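Local structure of circadian oscillation regulator (Nostoc sp., 1R5Q) at residues Ser16-Ile21 and Asp37-Ala42; Leu23-Thr28 and Leu85-Ala90. The protein probably stimulates the autophosphorylation of KaiC as part of the KaiABC oscillator, the main circadian regulator of cyanobacteria. All coordinates share one frame; numbering follows the deposited sequence.

Overall arrangement
Both contacts draw on the N-terminal helix 8-24 of an all-helical chain, but at different depths. Interaction 1, where helix 8-24 meets helix 33-45, lies in the buried interior and is wholly apolar across the two segments, a phenylalanine side chain packing against a tyrosine and an isoleucine. Interaction 2 sits at the surface, where the turn after the same helix reaches helix 82-100, and it depends on one tyrosine-aspartate hydrogen bond. The two are neighbours: Ile88, next to the aspartate of interaction 2, turns inward, and its CG1 lies 3.6 Å from Tyr18 CE1 of interaction 1. One turn of helix 82-100 thus serves both core and surface.

Interaction 1. Residues Ser16-Ile21 and Asp37-Ala42; sequences SDYRQI and DKFINA
Asp17 meets Phe39 through its methylene alone: Asp17 CB lies at the edge of the ring, 4.2 Å from Phe39 CD1. This suits a boundary position, since the aliphatic part borders the core while the carboxylate belongs to an exposed residue. Lys38 has the opposite charge, but its NZ is 6.9 Å from Asp17 OD1, so any attraction is probably weak.

Tyr18 goes deeper. Its CD1 sits over one face of the Phe39 ring, displaced toward the rim and 3.8 Å from Phe39 CZ, while Tyr18 CB packs 4.0 Å from Phe39 CE1. The two rings are inclined at 48°. A tyrosine fits here because its ring supplies apolar surface and the hydroxyl of this buried residue is hydrogen-bonded to His57 of helix 50-67.

One turn on, Ile21 approaches at about a right angle to the Phe39 side chain, placing its CD1 3.6 Å from Phe39 CB. Phe39 can receive all three because its CG stands anti to the backbone N (chi1 175°), which carries the ring across to helix 8-24, where it also touches Leu14.

The axes of the two segments come within 10.3 Å and run roughly antiparallel, at 149°, with large apolar side chains filling the space between them, as in the core of a four-helix bundle.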
loop_
_atom_site.group_PDB
_atom_site.type_symbol
_atom_site.label_atom_id
_atom_site.label_comp_id
_atom_site.label_asym_id
_atom_site.label_seq_id
_atom_site.Cartn_x
_atom_site.Cartn_y
_atom_site.Cartn_z
ATOM N N SER A 16 8.161 0.370 0.258
ATOM C CA SER A 16 8.682 1.724 0.198
ATOM C C SER A 16 7.651 2.655 -0.436
ATOM O O SER A 16 7.412 3.751 0.066
ATOM C CB SER A 16 9.994 1.767 -0.606
ATOM O OG SER A 16 10.269 3.091 -1.036
ATOM N N ASP A 17 7.040 2.212 -1.533
ATOM C CA ASP A 17 6.042 3.021 -2.236
ATOM C C ASP A 17 4.807 3.304 -1.373
ATOM O O ASP A 17 4.271 4.426 -1.387
ATOM C CB ASP A 17 5.606 2.310 -3.521
ATOM C CG ASP A 17 6.742 2.193 -4.560
ATOM O OD1 ASP A 17 6.581 1.409 -5.509
ATOM O OD2 ASP A 17 7.778 2.886 -4.439
ATOM N N TYR A 18 4.367 2.281 -0.640
ATOM C CA TYR A 18 3.192 2.368 0.218
ATOM C C TYR A 18 3.483 3.316 1.373
ATOM O O TYR A 18 2.596 4.043 1.812
ATOM C CB TYR A 18 2.813 0.987 0.775
ATOM C CG TYR A 18 1.431 0.937 1.415
ATOM C CD1 TYR A 18 0.280 0.956 0.628
ATOM C CD2 TYR A 18 1.277 0.928 2.807
ATOM C CE1 TYR A 18 -1.007 0.968 1.214
ATOM C CE2 TYR A 18 0.009 0.947 3.398
ATOM C CZ TYR A 18 -1.131 0.963 2.587
ATOM O OH TYR A 18 -2.380 0.955 3.147
ATOM N N ARG A 19 4.721 3.298 1.864
ATOM C CA ARG A 19 5.112 4.191 2.962
ATOM C C ARG A 19 4.875 5.636 2.505
ATOM O O ARG A 19 4.276 6.437 3.220
ATOM C CB ARG A 19 6.595 4.002 3.327
ATOM C CG ARG A 19 7.092 5.021 4.360
ATOM C CD ARG A 19 8.594 4.929 4.610
ATOM N NE ARG A 19 8.966 3.695 5.295
ATOM C CZ ARG A 19 9.649 2.710 4.717
ATOM N NH1 ARG A 19 10.031 2.828 3.444
ATOM N NH2 ARG A 19 9.946 1.609 5.406
ATOM N N GLN A 20 5.349 5.963 1.308
ATOM C CA GLN A 20 5.163 7.304 0.765
ATOM C C GLN A 20 3.670 7.656 0.568
ATOM O O GLN A 20 3.287 8.823 0.692
ATOM C CB GLN A 20 5.939 7.456 -0.553
ATOM C CG GLN A 20 7.486 7.509 -0.385
ATOM C CD GLN A 20 7.949 8.479 0.722
ATOM O OE1 GLN A 20 7.510 9.637 0.784
ATOM N NE2 GLN A 20 8.843 8.002 1.601
ATOM N N ILE A 21 2.824 6.662 0.272
ATOM C CA ILE A 21 1.385 6.930 0.112
ATOM C C ILE A 21 0.809 7.267 1.492
ATOM O O ILE A 21 0.053 8.235 1.653
ATOM C CB ILE A 21 0.622 5.693 -0.482
ATOM C CG1 ILE A 21 0.995 5.517 -1.957
ATOM C CG2 ILE A 21 -0.924 5.875 -0.320
ATOM C CD1 ILE A 21 0.637 4.143 -2.544
ATOM N N ASP A 37 -2.158 5.186 -8.025
ATOM C CA ASP A 37 -2.430 4.516 -9.286
ATOM C C ASP A 37 -1.264 3.618 -9.683
ATOM O O ASP A 37 -1.468 2.506 -10.157
ATOM C CB ASP A 37 -2.722 5.541 -10.388
ATOM C CG ASP A 37 -4.141 6.101 -10.306
ATOM O OD1 ASP A 37 -5.077 5.338 -9.954
ATOM O OD2 ASP A 37 -4.329 7.299 -10.614
ATOM N N LYS A 38 -0.045 4.089 -9.453
ATOM C CA LYS A 38 1.148 3.314 -9.792
ATOM C C LYS A 38 1.331 2.094 -8.893
ATOM O O LYS A 38 1.733 1.027 -9.364
ATOM C CB LYS A 38 2.398 4.195 -9.713
ATOM C CG LYS A 38 2.496 5.233 -10.815
ATOM C CD LYS A 38 3.844 5.971 -10.759
ATOM C CE LYS A 38 5.030 5.006 -10.865
ATOM N NZ LYS A 38 6.356 5.719 -10.875
ATOM N N PHE A 39 1.059 2.267 -7.597
ATOM C CA PHE A 39 1.161 1.187 -6.623
ATOM C C PHE A 39 0.137 0.108 -6.994
ATOM O O PHE A 39 0.435 -1.088 -6.976
ATOM C CB PHE A 39 0.867 1.710 -5.192
ATOM C CG PHE A 39 0.836 0.619 -4.126
ATOM C CD1 PHE A 39 2.015 0.134 -3.571
ATOM C CD2 PHE A 39 -0.372 0.053 -3.717
ATOM C CE1 PHE A 39 2.000 -0.883 -2.643
ATOM C CE2 PHE A 39 -0.397 -0.982 -2.776
ATOM C CZ PHE A 39 0.783 -1.450 -2.241
ATOM N N ILE A 40 -1.075 0.537 -7.323
ATOM C CA ILE A 40 -2.128 -0.404 -7.681
ATOM C C ILE A 40 -1.752 -1.232 -8.924
ATOM O O ILE A 40 -1.901 -2.450 -8.942
ATOM C CB ILE A 40 -3.457 0.340 -7.930
ATOM C CG1 ILE A 40 -3.933 0.975 -6.610
ATOM C CG2 ILE A 40 -4.509 -0.610 -8.498
ATOM C CD1 ILE A 40 -4.012 -0.002 -5.414
ATOM N N ASN A 41 -1.247 -0.559 -9.947
ATOM C CA ASN A 41 -0.879 -1.248 -11.178
ATOM C C ASN A 41 0.234 -2.277 -10.936
ATOM O O ASN A 41 0.246 -3.350 -11.544
ATOM C CB ASN A 41 -0.478 -0.206 -12.229
ATOM C CG ASN A 41 -0.284 -0.808 -13.614
ATOM O OD1 ASN A 41 0.845 -1.003 -14.059
ATOM N ND2 ASN A 41 -1.390 -1.100 -14.302
ATOM N N ALA A 42 1.146 -1.973 -10.023
ATOM C CA ALA A 42 2.241 -2.885 -9.725
ATOM C C ALA A 42 1.792 -4.131 -8.974
ATOM O O ALA A 42 2.234 -5.227 -9.307
ATOM C CB ALA A 42 3.346 -2.163 -8.931
#

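Interaction 2. Residues Leu23-Thr28 and Leu85-Ala90; sequences LSYFTT and LIDILA
The Tyr25 ring meets Asp87 at its edge, with Asp87 OD1 close to the ring plane and 3.3 Å from Tyr25 CE1. Phe26 CE1 also lies at the edge of the tyrosine ring. The neighbouring Phe26 ring is used differently: Tyr25 CD2 stands over the centre of one of its faces, 3.7 Å above the plane, so an edge of the tyrosine points into the flat of the phenylalanine.

The link to the helix is a hydrogen bond in which Tyr25 OH donates to Asp87 OD1 over a short 2.6 Å. The phenol reaches this oxygen on its anti side, 22° out of the carboxylate plane. That approach also brings Tyr25 OH within 3.3 Å of Asp87 CB. Ring and carboxylate are turned 78° from each other. Asp87 presents its carboxylate by holding CG anti to its backbone N (chi1 -164°).

In the four-helix bundle, this contact ties the turn that follows helix 8-24 to the side of helix 82-100. Tyr25 and Phe26 are the two central residues of a type I beta turn from Ser24 to Thr27, closed by Thr27 N bonding to Ser24 O at 3.1 Å. A tyrosine is suited to this turn because its long, rigid ring can span the gap between backbones whose nearest CA atoms, those of Tyr25 and Asp87, are 10.1 Å apart. A phenylalanine here would probably leave Asp87 OD1 without the donor from this turn, and the turn without its polar tie to the helix. The Tyr25 side chain also packs against those of Leu32 and Thr84, while on helix 82-100 the carbonyl of Asp87 accepts a hydrogen bond from His91 ND1.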
loop_
_atom_site.group_PDB
_atom_site.type_symbol
_atom_site.label_atom_id
_atom_site.label_comp_id
_atom_site.label_asym_id
_atom_site.label_seq_id
_atom_site.Cartn_x
_atom_site.Cartn_y
_atom_site.Cartn_z
ATOM N N LEU A 23 2.369 8.496 4.164
ATOM C CA LEU A 23 2.888 9.786 4.606
ATOM C C LEU A 23 2.365 10.988 3.833
ATOM O O LEU A 23 2.496 12.131 4.287
ATOM C CB LEU A 23 4.422 9.770 4.586
ATOM C CG LEU A 23 5.024 8.724 5.544
ATOM C CD1 LEU A 23 6.558 8.780 5.534
ATOM C CD2 LEU A 23 4.479 8.975 6.948
ATOM N N SER A 24 1.781 10.767 2.661
ATOM C CA SER A 24 1.242 11.906 1.939
ATOM C C SER A 24 -0.273 11.798 1.824
ATOM O O SER A 24 -0.914 12.670 1.238
ATOM C CB SER A 24 1.847 11.983 0.546
ATOM O OG SER A 24 1.233 11.037 -0.292
ATOM N N TYR A 25 -0.852 10.748 2.409
ATOM C CA TYR A 25 -2.288 10.523 2.285
ATOM C C TYR A 25 -3.213 11.623 2.791
ATOM O O TYR A 25 -4.281 11.873 2.214
ATOM C CB TYR A 25 -2.704 9.225 2.972
ATOM C CG TYR A 25 -4.088 8.790 2.530
ATOM C CD1 TYR A 25 -4.281 8.179 1.282
ATOM C CD2 TYR A 25 -5.215 9.027 3.330
ATOM C CE1 TYR A 25 -5.546 7.823 0.842
ATOM C CE2 TYR A 25 -6.498 8.660 2.887
ATOM C CZ TYR A 25 -6.645 8.066 1.643
ATOM O OH TYR A 25 -7.895 7.762 1.175
ATOM N N PHE A 26 -2.833 12.252 3.892
ATOM C CA PHE A 26 -3.669 13.299 4.440
ATOM C C PHE A 26 -3.178 14.698 4.073
ATOM O O PHE A 26 -3.497 15.676 4.750
ATOM C CB PHE A 26 -3.800 13.096 5.948
ATOM C CG PHE A 26 -4.592 11.860 6.314
ATOM C CD1 PHE A 26 -5.945 11.772 5.989
ATOM C CD2 PHE A 26 -3.992 10.793 6.994
ATOM C CE1 PHE A 26 -6.694 10.642 6.342
ATOM C CE2 PHE A 26 -4.730 9.656 7.353
ATOM C CZ PHE A 26 -6.088 9.580 7.029
ATOM N N THR A 27 -2.411 14.770 2.984
ATOM C CA THR A 27 -1.891 16.024 2.435
ATOM C C THR A 27 -2.626 16.220 1.101
ATOM O O THR A 27 -3.625 15.560 0.824
ATOM C CB THR A 27 -0.372 15.952 2.112
ATOM O OG1 THR A 27 0.359 15.554 3.277
ATOM C CG2 THR A 27 0.152 17.326 1.667
ATOM N N THR A 28 -2.129 17.126 0.272
ATOM C CA THR A 28 -2.726 17.372 -1.033
ATOM C C THR A 28 -1.632 17.092 -2.067
ATOM O O THR A 28 -0.564 17.706 -2.019
ATOM C CB THR A 28 -3.226 18.824 -1.128
ATOM O OG1 THR A 28 -2.161 19.720 -0.776
ATOM C CG2 THR A 28 -4.408 19.041 -0.173
ATOM N N LEU A 85 -5.937 2.267 3.732
ATOM C CA LEU A 85 -6.039 0.865 3.339
ATOM C C LEU A 85 -7.352 0.602 2.596
ATOM O O LEU A 85 -7.391 -0.126 1.603
ATOM C CB LEU A 85 -5.927 -0.035 4.569
ATOM C CG LEU A 85 -5.964 -1.553 4.311
ATOM C CD1 LEU A 85 -4.887 -1.962 3.280
ATOM C CD2 LEU A 85 -5.756 -2.284 5.640
ATOM N N ILE A 86 -8.431 1.197 3.079
ATOM C CA ILE A 86 -9.708 1.045 2.404
ATOM C C ILE A 86 -9.606 1.554 0.970
ATOM O O ILE A 86 -10.056 0.890 0.026
ATOM C CB ILE A 86 -10.834 1.832 3.130
ATOM C CG1 ILE A 86 -11.213 1.096 4.431
ATOM C CG2 ILE A 86 -12.065 1.969 2.196
ATOM C CD1 ILE A 86 -11.994 1.959 5.427
ATOM N N ASP A 87 -9.006 2.729 0.821
ATOM C CA ASP A 87 -8.848 3.394 -0.470
ATOM C C ASP A 87 -8.027 2.529 -1.441
ATOM O O ASP A 87 -8.350 2.414 -2.624
ATOM C CB ASP A 87 -8.170 4.744 -0.231
ATOM C CG ASP A 87 -8.283 5.706 -1.414
ATOM O OD1 ASP A 87 -7.892 6.876 -1.239
ATOM O OD2 ASP A 87 -8.744 5.315 -2.508
ATOM N N ILE A 88 -6.974 1.910 -0.917
ATOM C CA ILE A 88 -6.085 1.060 -1.704
ATOM C C ILE A 88 -6.814 -0.203 -2.150
ATOM O O ILE A 88 -6.785 -0.574 -3.332
ATOM C CB ILE A 88 -4.836 0.673 -0.851
ATOM C CG1 ILE A 88 -3.893 1.879 -0.742
ATOM C CG2 ILE A 88 -4.144 -0.576 -1.430
ATOM C CD1 ILE A 88 -3.258 2.259 -2.049
ATOM N N LEU A 89 -7.483 -0.860 -1.205
ATOM C CA LEU A 89 -8.216 -2.078 -1.528
ATOM C C LEU A 89 -9.376 -1.836 -2.492
ATOM O O LEU A 89 -9.655 -2.683 -3.334
ATOM C CB LEU A 89 -8.712 -2.772 -0.258
ATOM C CG LEU A 89 -7.610 -3.311 0.671
ATOM C CD1 LEU A 89 -8.225 -3.956 1.912
ATOM C CD2 LEU A 89 -6.754 -4.325 -0.091
ATOM N N ALA A 90 -10.050 -0.700 -2.360
ATOM C CA ALA A 90 -11.160 -0.352 -3.249
ATOM C C ALA A 90 -10.613 -0.172 -4.675
ATOM O O ALA A 90 -11.239 -0.604 -5.649
ATOM C CB ALA A 90 -11.827 0.955 -2.788
#